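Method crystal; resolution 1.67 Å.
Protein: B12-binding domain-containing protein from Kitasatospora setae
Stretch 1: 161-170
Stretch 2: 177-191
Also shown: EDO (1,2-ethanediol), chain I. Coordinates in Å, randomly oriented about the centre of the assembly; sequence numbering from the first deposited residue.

Stretch 1 161-170: VRVPPAVLTV
Stretch 2, residues 177-191: PAEPTGQFEPRVWQV

How do the two backbones lie against each other? Stretch 1 leaves a strand at Arg162 and continues as a loop, extended except at Ala166 (phi/psi -81/-28); stretch 2 is mostly loop, with a type I turn from Glu179 to Gly182 (Gly182 N to Glu179 O, 2.8 Å) and a 3-10 segment at 188-190. The chains first run antiparallel, with CA-CA distances of 6.6 Å for Arg162-Pro180, 6.0 Å for Pro164-Ala178 and 6.9 Å for Leu168-Pro177. Stretch 2 then turns back, bringing Trp189 CA within 7.2 Å of Val167 CA. No direct backbone hydrogen bond joins them.

What holds the charged center? Arg162, extended with chi1 to chi3 all t, meets Glu185 (chi1 m, chi2 t) in a two-pronged salt bridge: NH1 donates to OE2 and NH2 to OE1, each at 2.9 Å. The carboxylate lies at the guanidinium edge, where the N-H groups point. Glu185 OE1 also pairs with Arg187 NH1 at 3.1 Å, offsetting the repulsion where Arg187 NH1 comes 4.0 Å from Arg162 NH2. Arg187 NH2 in turn donates to Gly182 O (2.7 Å). Gly182, at phi/psi 62/23, has its CA 3.2 Å from Arg162 NH1; a CB there would clash with that nitrogen.

Where do water and ethanediol complete the bonding? One water accepts from Arg162 N (2.9 Å) and donates to Pro180 O (2.7 Å); another accepts from Arg162 NH1 (2.9 Å) and donates to Glu179 O (2.5 Å). Ethanediol O1 accepts from Thr169 N at 2.9 Å.

Which apolar side chains meet? Pro165, C-gamma endo, places CD 3.6 Å from Ala178 CB and CB 3.8 Å from Trp189 CZ2. Trp189 (chi1 70°, chi2 -93°) also receives Val167 (chi1 t), whose CB approaches CD1 at 3.8 Å. Leu168 (m, t) reaches Ala178, CD2 to CB 4.4 Å.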

# COMPACT_ATOMS: atom_id res chain seq x y z
N VAL A 161 19.03 15.73 -0.98
CA VAL A 161 20.23 14.91 -0.91
C VAL A 161 20.13 14.02 0.33
O VAL A 161 19.68 14.48 1.39
CB VAL A 161 21.51 15.77 -0.84
CG1 VAL A 161 22.75 14.89 -0.82
CG2 VAL A 161 21.56 16.75 -2.02
N ARG A 162 20.53 12.76 0.21
CA ARG A 162 20.36 11.79 1.28
C ARG A 162 21.67 11.54 2.03
O ARG A 162 22.73 11.39 1.42
CB ARG A 162 19.82 10.47 0.73
CG ARG A 162 19.41 9.47 1.78
CD ARG A 162 18.77 8.28 1.09
NE ARG A 162 18.43 7.19 2.00
CZ ARG A 162 19.04 6.01 2.01
NH1 ARG A 162 20.05 5.78 1.17
NH2 ARG A 162 18.65 5.07 2.85
N VAL A 163 21.57 11.50 3.36
CA VAL A 163 22.68 11.02 4.19
C VAL A 163 22.79 9.50 4.05
O VAL A 163 21.77 8.80 4.20
CB VAL A 163 22.46 11.41 5.65
CG1 VAL A 163 23.64 10.97 6.51
CG2 VAL A 163 22.20 12.92 5.79
N PRO A 164 23.97 8.95 3.78
CA PRO A 164 24.08 7.51 3.58
C PRO A 164 23.72 6.75 4.84
O PRO A 164 23.98 7.21 5.97
CB PRO A 164 25.56 7.31 3.21
CG PRO A 164 26.04 8.65 2.79
CD PRO A 164 25.26 9.64 3.58
N PRO A 165 23.12 5.57 4.70
CA PRO A 165 22.89 4.74 5.89
C PRO A 165 24.23 4.28 6.44
O PRO A 165 25.22 4.19 5.72
CB PRO A 165 22.06 3.57 5.35
CG PRO A 165 22.45 3.48 3.92
CD PRO A 165 22.69 4.90 3.47
N ALA A 166 24.26 4.03 7.75
CA ALA A 166 25.48 3.53 8.36
C ALA A 166 25.65 2.03 8.16
O ALA A 166 26.78 1.53 8.13
CB ALA A 166 25.52 3.88 9.85
N VAL A 167 24.55 1.30 8.02
CA VAL A 167 24.58 -0.14 7.77
C VAL A 167 24.61 -0.36 6.26
O VAL A 167 23.62 -0.09 5.57
CB VAL A 167 23.39 -0.86 8.41
CG1 VAL A 167 23.38 -2.33 8.01
CG2 VAL A 167 23.42 -0.72 9.92
N LEU A 168 25.73 -0.85 5.75
CA LEU A 168 25.91 -1.10 4.33
C LEU A 168 25.96 -2.60 4.08
O LEU A 168 26.38 -3.38 4.94
CB LEU A 168 27.19 -0.44 3.81
CG LEU A 168 27.30 1.07 3.99
CD1 LEU A 168 28.66 1.57 3.54
CD2 LEU A 168 26.19 1.78 3.22
N THR A 169 25.50 -3.01 2.90
CA THR A 169 25.66 -4.40 2.51
C THR A 169 27.13 -4.68 2.18
O THR A 169 27.92 -3.78 1.90
CB THR A 169 24.78 -4.74 1.30
OG1 THR A 169 25.14 -3.90 0.20
CG2 THR A 169 23.31 -4.56 1.64
N VAL A 170 27.48 -5.96 2.23
CA VAL A 170 28.86 -6.40 2.05
C VAL A 170 28.89 -7.43 0.93
O VAL A 170 28.10 -8.38 0.92
CB VAL A 170 29.44 -6.99 3.35
CG1 VAL A 170 30.90 -7.38 3.14
CG2 VAL A 170 29.31 -6.00 4.49
N PRO A 177 28.94 0.97 -1.31
CA PRO A 177 28.47 2.34 -1.04
C PRO A 177 26.99 2.49 -1.35
O PRO A 177 26.44 1.79 -2.21
CB PRO A 177 29.33 3.21 -1.96
CG PRO A 177 30.52 2.36 -2.29
CD PRO A 177 30.03 0.95 -2.30
N ALA A 178 26.35 3.41 -0.65
CA ALA A 178 24.93 3.64 -0.86
C ALA A 178 24.68 4.34 -2.19
O ALA A 178 25.46 5.17 -2.66
CB ALA A 178 24.35 4.48 0.28
N GLU A 179 23.55 3.99 -2.80
CA GLU A 179 23.05 4.66 -3.98
C GLU A 179 22.53 6.05 -3.61
O GLU A 179 21.93 6.21 -2.55
CB GLU A 179 21.93 3.85 -4.62
CG GLU A 179 22.40 2.69 -5.48
CD GLU A 179 22.46 3.07 -6.94
OE1 GLU A 179 23.24 3.98 -7.29
OE2 GLU A 179 21.72 2.46 -7.74
N PRO A 180 22.77 7.08 -4.43
CA PRO A 180 22.25 8.41 -4.08
C PRO A 180 20.73 8.42 -3.95
O PRO A 180 20.18 9.29 -3.26
CB PRO A 180 22.72 9.29 -5.24
CG PRO A 180 23.94 8.60 -5.76
CD PRO A 180 23.69 7.13 -5.58
N THR A 181 20.04 7.47 -4.59
CA THR A 181 18.60 7.32 -4.49
C THR A 181 18.19 6.47 -3.29
O THR A 181 16.99 6.42 -2.98
CB THR A 181 18.04 6.67 -5.75
OG1 THR A 181 18.57 5.34 -5.86
CG2 THR A 181 18.39 7.48 -6.99
N GLY A 182 19.13 5.78 -2.65
CA GLY A 182 18.79 4.83 -1.62
C GLY A 182 17.94 3.67 -2.09
O GLY A 182 17.26 3.04 -1.29
N GLN A 183 17.98 3.36 -3.39
CA GLN A 183 17.08 2.35 -3.94
C GLN A 183 17.50 0.94 -3.54
O GLN A 183 18.68 0.63 -3.38
CB GLN A 183 17.03 2.47 -5.46
CG GLN A 183 18.33 2.11 -6.16
CD GLN A 183 18.24 2.36 -7.64
OE1 GLN A 183 18.01 1.45 -8.43
NE2 GLN A 183 18.42 3.62 -8.03
N PHE A 184 16.49 0.09 -3.35
CA PHE A 184 16.64 -1.36 -3.18
C PHE A 184 17.66 -1.71 -2.10
O PHE A 184 18.55 -2.55 -2.30
CB PHE A 184 17.00 -2.03 -4.51
CG PHE A 184 15.94 -1.88 -5.57
CD1 PHE A 184 14.77 -2.62 -5.50
CD2 PHE A 184 16.13 -1.02 -6.64
CE1 PHE A 184 13.79 -2.49 -6.47
CE2 PHE A 184 15.15 -0.89 -7.62
CZ PHE A 184 13.98 -1.62 -7.53
N GLU A 185 17.52 -1.07 -0.94
CA GLU A 185 18.26 -1.42 0.26
C GLU A 185 17.43 -2.35 1.13
O GLU A 185 16.20 -2.37 1.05
CB GLU A 185 18.63 -0.16 1.04
CG GLU A 185 19.56 0.79 0.29
CD GLU A 185 19.75 2.13 1.00
OE1 GLU A 185 19.09 2.35 2.04
OE2 GLU A 185 20.56 2.96 0.52
N PRO A 186 18.07 -3.16 1.99
CA PRO A 186 17.28 -4.05 2.86
C PRO A 186 16.41 -3.30 3.86
O PRO A 186 15.27 -3.71 4.11
CB PRO A 186 18.36 -4.88 3.57
CG PRO A 186 19.55 -4.85 2.64
CD PRO A 186 19.52 -3.45 2.06
N ARG A 187 16.93 -2.22 4.44
CA ARG A 187 16.25 -1.34 5.40
C ARG A 187 15.87 -2.04 6.69
O ARG A 187 15.10 -1.48 7.49
CB ARG A 187 15.01 -0.68 4.77
CG ARG A 187 15.31 -0.02 3.42
CD ARG A 187 14.21 0.92 2.93
NE ARG A 187 14.21 0.96 1.48
CZ ARG A 187 15.10 1.64 0.76
NH1 ARG A 187 16.04 2.37 1.36
NH2 ARG A 187 15.06 1.58 -0.57
N VAL A 188 16.41 -3.24 6.96
CA VAL A 188 16.09 -3.94 8.20
C VAL A 188 16.51 -3.11 9.41
O VAL A 188 15.81 -3.09 10.43
CB VAL A 188 16.76 -5.33 8.21
CG1 VAL A 188 16.56 -6.01 9.56
CG2 VAL A 188 16.19 -6.19 7.09
N TRP A 189 17.64 -2.40 9.32
CA TRP A 189 18.11 -1.60 10.45
C TRP A 189 17.13 -0.49 10.80
O TRP A 189 17.19 0.04 11.92
CB TRP A 189 19.49 -0.99 10.15
CG TRP A 189 19.51 0.09 9.10
CD1 TRP A 189 19.75 -0.08 7.76
CD2 TRP A 189 19.30 1.49 9.30
NE1 TRP A 189 19.69 1.14 7.11
CE2 TRP A 189 19.42 2.12 8.04
CE3 TRP A 189 19.03 2.28 10.42
CZ2 TRP A 189 19.27 3.49 7.87
CZ3 TRP A 189 18.88 3.65 10.25
CH2 TRP A 189 19.00 4.24 8.98
N GLN A 190 16.24 -0.11 9.88
CA GLN A 190 15.28 0.96 10.13
C GLN A 190 14.07 0.48 10.92
O GLN A 190 13.31 1.33 11.41
CB GLN A 190 14.83 1.57 8.80
CG GLN A 190 15.98 2.11 7.94
CD GLN A 190 15.54 2.63 6.58
OE1 GLN A 190 16.30 2.57 5.61
NE2 GLN A 190 14.32 3.16 6.51
N VAL A 191 13.89 -0.83 11.05
CA VAL A 191 12.67 -1.42 11.61
C VAL A 191 12.83 -1.62 13.12
O VAL A 191 13.83 -2.19 13.57
CB VAL A 191 12.35 -2.76 10.93
CG1 VAL A 191 11.13 -3.40 11.56
CG2 VAL A 191 12.14 -2.55 9.44
C1 EDO I . 24.15 0.08 0.54
O1 EDO I . 25.10 -0.86 1.07
C2 EDO I . 22.97 0.20 1.50
O2 EDO I . 22.30 -1.07 1.61
O HOH W 1 21.13 11.67 -2.46
O HOH W 2 21.87 7.41 -0.41
O HOH W 3 16.03 4.36 3.72